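Local coordinates for cysteine protease-like VirA (Shigella flexneri, PDB 3EB8), which is a secreted Shigella virulence effector required for entry into epithelial cells and for bacterial spread within and between them, at residues D143-I148 with I179-D184. Numbering follows the deposited sequence.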
ATOM      1  N   ASP A 143      -1.217 -12.826 -12.383  1.00 56.18           N
ATOM      2  CA  ASP A 143      -0.861 -12.266 -11.085  1.00 55.45           C
ATOM      3  C   ASP A 143      -2.064 -12.184 -10.125  1.00 54.02           C
ATOM      4  O   ASP A 143      -1.990 -12.645  -8.991  1.00 54.53           O
ATOM      5  CB  ASP A 143      -0.191 -10.900 -11.262  1.00 54.57           C
ATOM      6  CG  ASP A 143       1.162 -11.009 -11.940  1.00 56.41           C
ATOM      7  OD1 ASP A 143       1.730 -12.124 -11.925  1.00 58.56           O
ATOM      8  OD2 ASP A 143       1.659  -9.997 -12.492  1.00 56.03           O
ATOM      9  N   ILE A 144      -3.180 -11.618 -10.562  1.00 52.53           N
ATOM     10  CA  ILE A 144      -4.342 -11.572  -9.660  1.00 51.54           C
ATOM     11  C   ILE A 144      -4.899 -12.983  -9.390  1.00 52.79           C
ATOM     12  O   ILE A 144      -5.172 -13.343  -8.250  1.00 53.00           O
ATOM     13  CB  ILE A 144      -5.438 -10.581 -10.128  1.00 49.96           C
ATOM     14  CG1 ILE A 144      -6.490 -10.391  -9.030  1.00 49.22           C
ATOM     15  CG2 ILE A 144      -6.056 -11.040 -11.423  1.00 50.42           C
ATOM     16  CD1 ILE A 144      -7.445  -9.211  -9.253  1.00 47.90           C
ATOM     17  N   TYR A 145      -5.022 -13.795 -10.431  1.00 53.88           N
ATOM     18  CA  TYR A 145      -5.464 -15.166 -10.261  1.00 55.41           C
ATOM     19  C   TYR A 145      -4.655 -15.889  -9.166  1.00 56.77           C
ATOM     20  O   TYR A 145      -5.213 -16.351  -8.169  1.00 57.01           O
ATOM     21  CB  TYR A 145      -5.380 -15.945 -11.579  1.00 56.90           C
ATOM     22  CG  TYR A 145      -5.856 -17.374 -11.441  1.00 58.74           C
ATOM     23  CD1 TYR A 145      -7.202 -17.658 -11.343  1.00 58.48           C
ATOM     24  CD2 TYR A 145      -4.958 -18.426 -11.359  1.00 60.99           C
ATOM     25  CE1 TYR A 145      -7.651 -18.946 -11.193  1.00 60.32           C
ATOM     26  CE2 TYR A 145      -5.393 -19.730 -11.214  1.00 62.89           C
ATOM     27  CZ  TYR A 145      -6.747 -19.986 -11.132  1.00 63.25           C
ATOM     28  OH  TYR A 145      -7.208 -21.282 -10.984  1.00 65.83           O
ATOM     29  N   ARG A 146      -3.343 -15.988  -9.362  1.00 62.13           N
ATOM     30  CA  ARG A 146      -2.491 -16.673  -8.399  1.00 59.64           C
ATOM     31  C   ARG A 146      -2.712 -16.136  -6.983  1.00 65.10           C
ATOM     32  O   ARG A 146      -2.902 -16.916  -6.040  1.00 59.79           O
ATOM     33  CB  ARG A 146      -1.015 -16.569  -8.800  1.00 68.85           C
ATOM     34  CG  ARG A 146      -0.731 -17.182 -10.154  1.00 89.94           C
ATOM     35  CD  ARG A 146       0.675 -16.888 -10.666  1.00105.78           C
ATOM     36  NE  ARG A 146       0.675 -16.774 -12.124  1.00114.38           N
ATOM     37  CZ  ARG A 146       1.703 -17.081 -12.908  1.00121.54           C
ATOM     38  NH1 ARG A 146       2.829 -17.545 -12.381  1.00125.03           N
ATOM     39  NH2 ARG A 146       1.598 -16.936 -14.223  1.00123.57           N
ATOM     40  N   ASP A 147      -2.710 -14.813  -6.839  1.00 56.78           N
ATOM     41  CA  ASP A 147      -2.814 -14.210  -5.513  1.00 59.33           C
ATOM     42  C   ASP A 147      -4.185 -14.431  -4.845  1.00 59.53           C
ATOM     43  O   ASP A 147      -4.261 -14.736  -3.651  1.00 56.23           O
ATOM     44  CB  ASP A 147      -2.458 -12.720  -5.551  1.00 70.35           C
ATOM     45  CG  ASP A 147      -2.304 -12.125  -4.154  1.00 89.21           C
ATOM     46  OD1 ASP A 147      -1.163 -11.766  -3.787  1.00106.03           O
ATOM     47  OD2 ASP A 147      -3.315 -12.036  -3.416  1.00 76.94           O
ATOM     48  N   ILE A 148      -5.262 -14.275  -5.608  1.00 54.51           N
ATOM     49  CA  ILE A 148      -6.580 -14.515  -5.043  1.00 54.13           C
ATOM     50  C   ILE A 148      -6.737 -15.985  -4.736  1.00 56.08           C
ATOM     51  O   ILE A 148      -7.313 -16.350  -3.721  1.00 56.65           O
ATOM     52  CB  ILE A 148      -7.707 -14.036  -5.969  1.00 52.90           C
ATOM     53  CG1 ILE A 148      -7.663 -12.507  -6.090  1.00 51.15           C
ATOM     54  CG2 ILE A 148      -9.060 -14.476  -5.433  1.00 53.20           C
ATOM     55  CD1 ILE A 148      -7.598 -11.792  -4.770  1.00 50.74           C
ATOM     56  N   ILE A 179     -10.977 -14.401 -15.569  1.00 55.36           N
ATOM     57  CA  ILE A 179      -9.579 -14.505 -15.179  1.00 72.43           C
ATOM     58  C   ILE A 179      -9.301 -15.882 -14.562  1.00 73.97           C
ATOM     59  O   ILE A 179      -9.764 -16.193 -13.456  1.00 70.05           O
ATOM     60  CB  ILE A 179      -9.158 -13.374 -14.206  1.00 55.30           C
ATOM     61  CG1 ILE A 179      -9.290 -11.996 -14.878  1.00 52.14           C
ATOM     62  CG2 ILE A 179      -7.742 -13.603 -13.728  1.00 53.62           C
ATOM     63  CD1 ILE A 179      -9.090 -10.800 -13.946  1.00 50.43           C
ATOM     64  N   ASN A 180      -8.564 -16.711 -15.297  1.00 75.65           N
ATOM     65  CA  ASN A 180      -8.071 -17.975 -14.758  1.00 79.19           C
ATOM     66  C   ASN A 180      -6.620 -18.248 -15.138  1.00 87.11           C
ATOM     67  O   ASN A 180      -5.881 -17.333 -15.526  1.00 89.60           O
ATOM     68  CB  ASN A 180      -8.976 -19.154 -15.136  1.00 75.53           C
ATOM     69  CG  ASN A 180      -9.149 -19.303 -16.628  1.00 79.75           C
ATOM     70  OD1 ASN A 180      -8.183 -19.231 -17.391  1.00 88.60           O
ATOM     71  ND2 ASN A 180     -10.389 -19.520 -17.056  1.00 76.54           N
ATOM     72  N   GLU A 181      -6.221 -19.512 -15.029  1.00 84.40           N
ATOM     73  CA  GLU A 181      -4.818 -19.879 -15.156  1.00 80.23           C
ATOM     74  C   GLU A 181      -4.337 -19.850 -16.597  1.00 84.09           C
ATOM     75  O   GLU A 181      -3.135 -19.750 -16.848  1.00 95.72           O
ATOM     76  CB  GLU A 181      -4.544 -21.246 -14.515  1.00 91.77           C
ATOM     77  CG  GLU A 181      -5.289 -22.416 -15.151  1.00104.29           C
ATOM     78  CD  GLU A 181      -6.614 -22.752 -14.470  1.00 94.89           C
ATOM     79  OE1 GLU A 181      -7.256 -21.842 -13.893  1.00 89.71           O
ATOM     80  OE2 GLU A 181      -7.016 -23.937 -14.530  1.00 83.21           O
ATOM     81  N   PHE A 182      -5.268 -19.925 -17.543  1.00 76.14           N
ATOM     82  CA  PHE A 182      -4.900 -19.812 -18.958  1.00 94.41           C
ATOM     83  C   PHE A 182      -5.747 -18.816 -19.771  1.00 91.17           C
ATOM     84  O   PHE A 182      -6.243 -19.152 -20.846  1.00 93.13           O
ATOM     85  CB  PHE A 182      -4.866 -21.197 -19.640  1.00112.64           C
ATOM     86  CG  PHE A 182      -5.660 -22.272 -18.920  1.00117.24           C
ATOM     87  CD1 PHE A 182      -7.032 -22.141 -18.726  1.00111.61           C
ATOM     88  CD2 PHE A 182      -5.029 -23.430 -18.465  1.00108.58           C
ATOM     89  CE1 PHE A 182      -7.756 -23.137 -18.073  1.00106.71           C
ATOM     90  CE2 PHE A 182      -5.748 -24.429 -17.812  1.00105.04           C
ATOM     91  CZ  PHE A 182      -7.111 -24.283 -17.617  1.00100.08           C
ATOM     92  N   ILE A 183      -5.890 -17.587 -19.282  1.00 84.02           N
ATOM     93  CA  ILE A 183      -6.790 -16.631 -19.926  1.00 69.58           C
ATOM     94  C   ILE A 183      -6.215 -15.979 -21.176  1.00 76.18           C
ATOM     95  O   ILE A 183      -6.965 -15.597 -22.077  1.00 96.52           O
ATOM     96  CB  ILE A 183      -7.306 -15.539 -18.948  1.00 79.73           C
ATOM     97  CG1 ILE A 183      -7.924 -14.360 -19.729  1.00 66.62           C
ATOM     98  CG2 ILE A 183      -6.196 -15.091 -18.003  1.00 75.65           C
ATOM     99  CD1 ILE A 183      -8.504 -13.253 -18.847  1.00 56.73           C
ATOM    100  N   ASP A 184      -4.891 -15.870 -21.232  1.00 67.14           N
ATOM    101  CA  ASP A 184      -4.186 -15.152 -22.315  1.00 68.41           C
ATOM    102  C   ASP A 184      -3.879 -13.721 -21.880  1.00 62.53           C
ATOM    103  O   ASP A 184      -4.774 -12.908 -21.680  1.00 60.66           O
ATOM    104  CB  ASP A 184      -4.937 -15.160 -23.658  1.00 70.74           C
ATOM    105  CG  ASP A 184      -4.137 -14.485 -24.790  1.00 85.81           C
ATOM    106  OD1 ASP A 184      -3.129 -15.066 -25.246  1.00 86.29           O
ATOM    107  OD2 ASP A 184      -4.513 -13.374 -25.230  1.00 76.43           O
TER
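Two hydrogen bonds grip OD2 of D143, one with the hydroxyl OG of S139 and one with the backbone N of Q238, so the inner side of helix 140-149 is tied to the chain that follows helix 226-234. On another side of the same helix Y145 reaches out to the 179-184 loop. Its CG stands anti to the backbone N (chi1 -179°), which swings the ring off the helix and lays one face against the backbone at N180 and E181. CA of N180 sits 4.0 Å from the centroid of the Y145 ring, over the face, in a CH-pi contact. The next peptide link continues across it: N180 C and E181 N each lie 3.8 Å above the middle of the Y145 ring.

This backbone is shaped by an Asx turn, where F182 N donates to N180 OD1 at 3.0 Å, in the plane of the carbonyl and on a lone pair. N180 CG takes the crowded position between its backbone N and carbonyl carbon (chi1 57°), which, with chi2, carries the amide oxygen forward to the N-H of F182. E181 CG takes the same crowded position, and the E181 chain, bent at chi2 (-94°), runs beside the Y145 side chain in the same direction, its carboxylate plane tilted from the ring. E181 OE1 comes to 3.0 Å from Y145 OH, while E181 CG rests over the ring of F182, the first residue of the tubulin-binding region.

Deeper in, I144 and I179 cross at roughly a right angle, their CG2 methyls 3.8 Å apart. I179 CG2 also meets Y145 CB at 4.0 Å. Both isoleucines touch I174 of helix 167-176 and T233 of helix 226-234, and W141 packs on I179 from one turn earlier in the tyrosine's helix.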